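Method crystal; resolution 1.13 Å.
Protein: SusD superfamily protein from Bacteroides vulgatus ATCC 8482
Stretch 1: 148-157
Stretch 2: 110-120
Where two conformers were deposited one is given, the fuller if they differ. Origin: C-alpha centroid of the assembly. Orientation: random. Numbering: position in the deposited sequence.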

# COMPACT_ATOMS: atom_id res chain seq x y z
N PRO A 148 2.30 -5.68 -25.26
CA PRO A 148 0.95 -5.86 -24.73
C PRO A 148 0.98 -6.30 -23.27
O PRO A 148 1.90 -7.04 -22.84
CB PRO A 148 0.34 -6.95 -25.63
CG PRO A 148 1.20 -7.08 -26.72
CD PRO A 148 2.55 -6.54 -26.43
N ALA A 149 -0.06 -5.90 -22.53
CA ALA A 149 -0.21 -6.27 -21.11
C ALA A 149 0.04 -7.78 -20.88
O ALA A 149 0.66 -8.17 -19.88
CB ALA A 149 -1.59 -5.85 -20.58
N THR A 150 -0.47 -8.63 -21.77
CA THR A 150 -0.21 -10.08 -21.63
C THR A 150 1.28 -10.43 -21.60
O THR A 150 1.71 -11.28 -20.81
CB THR A 150 -0.92 -10.87 -22.74
OG1 THR A 150 -0.50 -10.40 -24.01
CG2 THR A 150 -2.41 -10.81 -22.56
N GLU A 151 2.05 -9.81 -22.48
CA GLU A 151 3.47 -10.04 -22.52
C GLU A 151 4.17 -9.41 -21.33
O GLU A 151 5.15 -9.97 -20.83
CB GLU A 151 4.09 -9.54 -23.82
CG GLU A 151 3.62 -10.32 -25.01
CD GLU A 151 4.22 -9.84 -26.32
OE1 GLU A 151 5.24 -9.13 -26.30
OE2 GLU A 151 3.62 -10.21 -27.36
N VAL A 152 3.67 -8.26 -20.84
CA VAL A 152 4.19 -7.70 -19.60
C VAL A 152 4.01 -8.68 -18.45
O VAL A 152 4.94 -8.95 -17.68
CB VAL A 152 3.55 -6.31 -19.30
CG1 VAL A 152 4.08 -5.77 -17.95
CG2 VAL A 152 3.78 -5.31 -20.46
N MSE A 153 2.82 -9.26 -18.32
CA MSE A 153 2.57 -10.25 -17.29
C MSE A 153 3.41 -11.49 -17.44
O MSE A 153 3.91 -12.03 -16.46
CB MSE A 153 1.06 -10.59 -17.18
CG MSE A 153 0.79 -11.66 -16.15
SE MSE A 153 1.35 -11.16 -14.35
CE MSE A 153 -0.28 -10.28 -13.76
N GLU A 154 3.62 -11.95 -18.68
CA GLU A 154 4.52 -13.09 -18.88
C GLU A 154 5.94 -12.79 -18.37
O GLU A 154 6.57 -13.64 -17.76
CB GLU A 154 4.60 -13.50 -20.37
CG GLU A 154 3.34 -14.12 -21.04
CD GLU A 154 3.37 -13.98 -22.62
OE1 GLU A 154 4.46 -13.80 -23.21
OE2 GLU A 154 2.31 -14.04 -23.26
N GLN A 155 6.43 -11.56 -18.59
CA GLN A 155 7.74 -11.19 -18.10
C GLN A 155 7.76 -11.12 -16.56
O GLN A 155 8.73 -11.58 -15.93
CB GLN A 155 8.18 -9.85 -18.71
CG GLN A 155 9.57 -9.44 -18.23
CD GLN A 155 10.67 -10.38 -18.66
OE1 GLN A 155 10.62 -10.91 -19.77
NE2 GLN A 155 11.66 -10.61 -17.79
N ILE A 156 6.71 -10.57 -15.97
CA ILE A 156 6.60 -10.54 -14.53
C ILE A 156 6.71 -11.98 -13.98
O ILE A 156 7.44 -12.23 -13.01
CB ILE A 156 5.28 -9.84 -14.09
CG1 ILE A 156 5.35 -8.35 -14.36
CG2 ILE A 156 4.92 -10.14 -12.63
CD1 ILE A 156 4.00 -7.66 -14.38
N LYS A 157 5.96 -12.89 -14.58
CA LYS A 157 5.97 -14.28 -14.13
C LYS A 157 7.34 -14.94 -14.31
O LYS A 157 7.78 -15.73 -13.49
CB LYS A 157 4.87 -15.08 -14.80
CG LYS A 157 3.51 -14.71 -14.30
CD LYS A 157 2.40 -15.39 -15.06
CE LYS A 157 1.03 -15.07 -14.45
NZ LYS A 157 -0.03 -15.68 -15.32
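Stretch 2, residues 110-120: MRAYLYFHLLR

Residues 110-120 form an uninterrupted α-helical segment that runs nearly antiparallel to helix 149-157, with a signed crossing angle of -157° and a closest axial approach of 9.1 Å. This direction places Leu-119 near the start of the first helix and Ala-112 near Ile-156, where the CA atoms of Ile-156 and Ala-112 come within 4.7 Å; the small side chain of Ala-112 accompanies this close backbone approach.

Two residues, one from each helix, cover the most surface, and each is a knob in a hole of the other. Leu-119 (chi1 t, chi2 p) points toward the first helix and sits among Ala-149, Val-152, Met-153 and Ile-156. Its CD1 lies 3.6 Å from Ala-149 CB, and its CD2 lies 3.5 Å from CE of the selenomethionine Met-153. Ile-156, in turn, enters the hole formed by Ala-112, Tyr-115, Phe-116 and Leu-119. Its CG1 packs 3.7 Å from Tyr-115 CB, while its CD1 reaches 3.7 Å from Phe-116 CA and lies at the edge of the Phe-116 ring.

Tyr-115 starts toward the first helix, but the end of its side chain leads away. No hydrogen bond joins the two segments: even Gln-155 NE2 and Arg-111 NH2, 3.7 Å apart, merely touch, so the interface rests on apolar packing.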

# COMPACT_ATOMS: atom_id res chain seq x y z
N MSE A 110 12.54 -7.48 -7.39
CA MSE A 110 12.27 -6.05 -7.50
C MSE A 110 11.88 -5.66 -8.92
O MSE A 110 11.01 -4.77 -9.11
CB MSE A 110 13.45 -5.23 -7.03
CG MSE A 110 13.72 -5.26 -5.52
SE MSE A 110 15.12 -4.06 -4.96
CE MSE A 110 16.64 -5.08 -5.63
N ARG A 111 12.49 -6.29 -9.93
CA ARG A 111 12.11 -5.96 -11.29
C ARG A 111 10.64 -6.31 -11.56
O ARG A 111 9.86 -5.51 -12.09
CB ARG A 111 13.03 -6.65 -12.32
CG ARG A 111 12.73 -6.23 -13.75
CD ARG A 111 13.82 -6.54 -14.72
NE ARG A 111 13.89 -7.96 -15.00
CZ ARG A 111 14.83 -8.49 -15.79
NH1 ARG A 111 15.81 -7.76 -16.23
NH2 ARG A 111 14.78 -9.76 -16.07
N ALA A 112 10.24 -7.52 -11.15
CA ALA A 112 8.85 -7.96 -11.29
C ALA A 112 7.91 -7.03 -10.53
O ALA A 112 6.83 -6.71 -11.01
CB ALA A 112 8.72 -9.39 -10.80
N TYR A 113 8.32 -6.61 -9.33
CA TYR A 113 7.50 -5.74 -8.49
C TYR A 113 7.18 -4.42 -9.19
O TYR A 113 6.04 -3.95 -9.23
CB TYR A 113 8.27 -5.51 -7.17
CG TYR A 113 7.53 -4.61 -6.22
CD1 TYR A 113 6.44 -5.07 -5.46
CD2 TYR A 113 7.88 -3.27 -6.10
CE1 TYR A 113 5.73 -4.19 -4.62
CE2 TYR A 113 7.20 -2.43 -5.24
CZ TYR A 113 6.13 -2.86 -4.55
OH TYR A 113 5.39 -1.98 -3.78
N LEU A 114 8.19 -3.81 -9.79
CA LEU A 114 8.00 -2.56 -10.49
C LEU A 114 7.13 -2.76 -11.74
O LEU A 114 6.21 -1.98 -11.98
CB LEU A 114 9.34 -1.89 -10.83
CG LEU A 114 10.16 -1.44 -9.65
CD1 LEU A 114 11.52 -0.92 -10.09
CD2 LEU A 114 9.43 -0.34 -8.83
N TYR A 115 7.43 -3.79 -12.51
CA TYR A 115 6.61 -4.06 -13.67
C TYR A 115 5.16 -4.35 -13.32
O TYR A 115 4.26 -4.05 -14.13
CB TYR A 115 7.19 -5.16 -14.57
CG TYR A 115 8.25 -4.61 -15.53
CD1 TYR A 115 7.89 -3.82 -16.59
CD2 TYR A 115 9.60 -4.87 -15.33
CE1 TYR A 115 8.85 -3.28 -17.45
CE2 TYR A 115 10.56 -4.39 -16.20
CZ TYR A 115 10.19 -3.60 -17.26
OH TYR A 115 11.11 -3.03 -18.14
N PHE A 116 4.89 -4.92 -12.13
CA PHE A 116 3.51 -5.20 -11.72
C PHE A 116 2.75 -3.91 -11.34
O PHE A 116 1.56 -3.79 -11.64
CB PHE A 116 3.51 -6.25 -10.62
CG PHE A 116 2.14 -6.73 -10.21
CD1 PHE A 116 1.22 -7.19 -11.13
CD2 PHE A 116 1.77 -6.73 -8.87
CE1 PHE A 116 -0.02 -7.64 -10.76
CE2 PHE A 116 0.52 -7.18 -8.49
CZ PHE A 116 -0.38 -7.66 -9.44
N HIS A 117 3.43 -2.92 -10.75
CA HIS A 117 2.83 -1.58 -10.64
C HIS A 117 2.53 -1.00 -12.01
O HIS A 117 1.48 -0.42 -12.27
CB HIS A 117 3.72 -0.62 -9.87
CG HIS A 117 3.65 -0.75 -8.38
ND1 HIS A 117 2.55 -0.41 -7.64
CD2 HIS A 117 4.62 -1.11 -7.50
CE1 HIS A 117 2.83 -0.60 -6.36
NE2 HIS A 117 4.07 -1.04 -6.25
N LEU A 118 3.50 -1.13 -12.92
CA LEU A 118 3.31 -0.58 -14.28
C LEU A 118 2.14 -1.24 -15.01
O LEU A 118 1.34 -0.57 -15.64
CB LEU A 118 4.61 -0.71 -15.12
CG LEU A 118 5.82 0.13 -14.65
CD1 LEU A 118 7.06 -0.21 -15.46
CD2 LEU A 118 5.48 1.61 -14.79
N LEU A 119 2.04 -2.57 -14.91
CA LEU A 119 0.94 -3.31 -15.57
C LEU A 119 -0.42 -2.82 -15.07
O LEU A 119 -1.31 -2.54 -15.85
CB LEU A 119 1.07 -4.79 -15.25
CG LEU A 119 -0.06 -5.65 -15.78
CD1 LEU A 119 -0.09 -5.72 -17.31
CD2 LEU A 119 -0.01 -7.04 -15.17
N ARG A 120 -0.58 -2.73 -13.75
CA ARG A 120 -1.87 -2.37 -13.16
C ARG A 120 -2.23 -0.91 -13.40
O ARG A 120 -3.40 -0.55 -13.38
CB ARG A 120 -1.88 -2.71 -11.67
CG ARG A 120 -1.81 -4.21 -11.38
CD ARG A 120 -1.83 -4.47 -9.89
NE ARG A 120 -0.56 -4.09 -9.29
CZ ARG A 120 -0.33 -4.13 -7.99
NH1 ARG A 120 -1.29 -4.49 -7.16
NH2 ARG A 120 0.85 -3.75 -7.52